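Local coordinates for nucleocapsid protein (PDB 2IC6), which probably encapsidates the RNA genome of Sin Nombre virus, a negative-strand hantavirus, and is represented here by its N-terminal antiparallel coiled-coil domain, at residues Ile14-His17 with Glu18-Val22. The protein carries 1 engineered substitution. Numbering follows the deposited sequence.
Engineered in segment 18-22: Arg20 (natural residue Gln).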
loop_
_atom_site.group_PDB
_atom_site.type_symbol
_atom_site.label_atom_id
_atom_site.label_comp_id
_atom_site.label_asym_id
_atom_site.label_seq_id
_atom_site.Cartn_x
_atom_site.Cartn_y
_atom_site.Cartn_z
ATOM N N ILE A 14 -7.672 -8.408 -0.399
ATOM C CA ILE A 14 -6.270 -8.415 -0.046
ATOM C C ILE A 14 -5.496 -8.454 -1.348
ATOM O O ILE A 14 -4.541 -7.715 -1.514
ATOM C CB ILE A 14 -5.931 -9.601 0.896
ATOM C CG1 ILE A 14 -6.541 -9.329 2.289
ATOM C CG2 ILE A 14 -4.415 -9.887 1.012
ATOM C CD1 ILE A 14 -6.538 -10.564 3.233
ATOM N N THR A 15 -5.848 -9.336 -2.274
ATOM C CA THR A 15 -5.109 -9.347 -3.592
ATOM C C THR A 15 -5.104 -8.022 -4.292
ATOM O O THR A 15 -4.052 -7.590 -4.803
ATOM C CB THR A 15 -5.754 -10.350 -4.534
ATOM O OG1 THR A 15 -5.611 -11.605 -3.898
ATOM C CG2 THR A 15 -5.123 -10.369 -5.967
ATOM N N LEU A 16 -6.235 -7.378 -4.431
ATOM C CA LEU A 16 -6.328 -6.110 -5.124
ATOM C C LEU A 16 -5.441 -5.123 -4.421
ATOM O O LEU A 16 -4.706 -4.376 -5.082
ATOM C CB LEU A 16 -7.753 -5.648 -5.156
ATOM C CG LEU A 16 -8.021 -4.315 -5.812
ATOM C CD1 LEU A 16 -7.582 -4.401 -7.222
ATOM C CD2 LEU A 16 -9.497 -4.007 -5.625
ATOM N N HIS A 17 -5.470 -5.131 -3.081
ATOM C CA HIS A 17 -4.618 -4.186 -2.359
ATOM C C HIS A 17 -3.130 -4.519 -2.462
ATOM O O HIS A 17 -2.339 -3.566 -2.538
ATOM C CB HIS A 17 -5.113 -4.042 -0.937
ATOM C CG HIS A 17 -6.354 -3.191 -0.817
ATOM N ND1 HIS A 17 -7.618 -3.700 -1.033
ATOM C CD2 HIS A 17 -6.526 -1.883 -0.487
ATOM C CE1 HIS A 17 -8.504 -2.729 -0.837
ATOM N NE2 HIS A 17 -7.870 -1.621 -0.508
ATOM N N GLU A 18 -2.765 -5.804 -2.454
ATOM C CA GLU A 18 -1.380 -6.170 -2.632
ATOM C C GLU A 18 -0.875 -5.740 -4.002
ATOM O O GLU A 18 0.266 -5.267 -4.162
ATOM C CB GLU A 18 -1.212 -7.667 -2.516
ATOM C CG GLU A 18 -1.409 -8.193 -1.161
ATOM C CD GLU A 18 -0.310 -7.976 -0.184
ATOM O OE1 GLU A 18 -0.372 -8.609 0.918
ATOM O OE2 GLU A 18 0.666 -7.201 -0.424
ATOM N N GLN A 19 -1.700 -5.884 -5.035
ATOM C CA GLN A 19 -1.325 -5.450 -6.371
ATOM C C GLN A 19 -1.142 -3.945 -6.406
ATOM O O GLN A 19 -0.152 -3.439 -6.980
ATOM C CB GLN A 19 -2.354 -5.932 -7.398
ATOM C CG GLN A 19 -2.378 -7.451 -7.487
ATOM C CD GLN A 19 -3.321 -7.981 -8.556
ATOM O OE1 GLN A 19 -4.249 -7.293 -8.964
ATOM N NE2 GLN A 19 -3.134 -9.221 -8.966
ATOM N N ARG A 20 -2.082 -3.192 -5.803
ATOM C CA ARG A 20 -1.956 -1.744 -5.777
ATOM C C ARG A 20 -0.710 -1.325 -4.948
ATOM O O ARG A 20 -0.085 -0.355 -5.271
ATOM C CB ARG A 20 -3.187 -1.166 -5.149
ATOM C CG ARG A 20 -4.311 -1.238 -5.942
ATOM C CD ARG A 20 -5.456 -0.429 -5.353
ATOM N NE ARG A 20 -6.405 -1.274 -4.680
ATOM C CZ ARG A 20 -7.614 -0.877 -4.320
ATOM N NH1 ARG A 20 -7.999 0.354 -4.572
ATOM N NH2 ARG A 20 -8.433 -1.715 -3.723
ATOM N N LEU A 21 -0.387 -2.085 -3.921
ATOM C CA LEU A 21 0.813 -1.792 -3.141
ATOM C C LEU A 21 2.055 -1.904 -4.029
ATOM O O LEU A 21 2.956 -1.079 -3.943
ATOM C CB LEU A 21 0.880 -2.663 -1.927
ATOM C CG LEU A 21 2.066 -2.419 -0.997
ATOM C CD1 LEU A 21 2.152 -0.974 -0.515
ATOM C CD2 LEU A 21 2.053 -3.404 0.179
ATOM N N VAL A 22 2.139 -2.934 -4.855
ATOM C CA VAL A 22 3.304 -3.074 -5.746
ATOM C C VAL A 22 3.411 -1.866 -6.690
ATOM O O VAL A 22 4.488 -1.290 -6.860
ATOM C CB VAL A 22 3.236 -4.374 -6.536
ATOM C CG1 VAL A 22 4.266 -4.395 -7.685
ATOM C CG2 VAL A 22 3.448 -5.561 -5.595
#
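The guanidinium of Arg20, an engineered residue, is laid back over the preceding turn of its helix, between the side chains of Leu16 and His17. Its NH2 sits 3.0 Å above one face of the His17 ring, displaced toward the rim and closest to CE1, with ring and guanidinium planes 40° apart. A bend at chi3 (-101°) turns the group back along the helix, where NH2 also meets CD2 of Leu16 at 3.2 Å, a tight fit. The imidazole is held by a hydrogen bond between ND1 and the carbonyl O of Asn13, one turn earlier. Four backbone i to i+4 hydrogen bonds join the same residues, from Glu18 N to Ile14 O (2.8 Å) through to Leu21 N to His17 O (2.8 Å). Residues 14-22 form about two and a half turns of helix 6-37, which pairs with helix 41-74 as an antiparallel coiled coil; Ile14 packs on Leu64 and Leu68, and His17 on Lys60 and Leu61. The contacts of Ile14 and Thr15 are looser. Glu18 CG lies 4.1 Å from Ile14 CG2, and the bend at chi2 (-76°) goes with a carboxylate whose OE1 forms a salt bridge to Lys65 across the pair. On the outer side, Thr15 CG2 runs alongside the Gln19 amide, 3.8 Å from NE2.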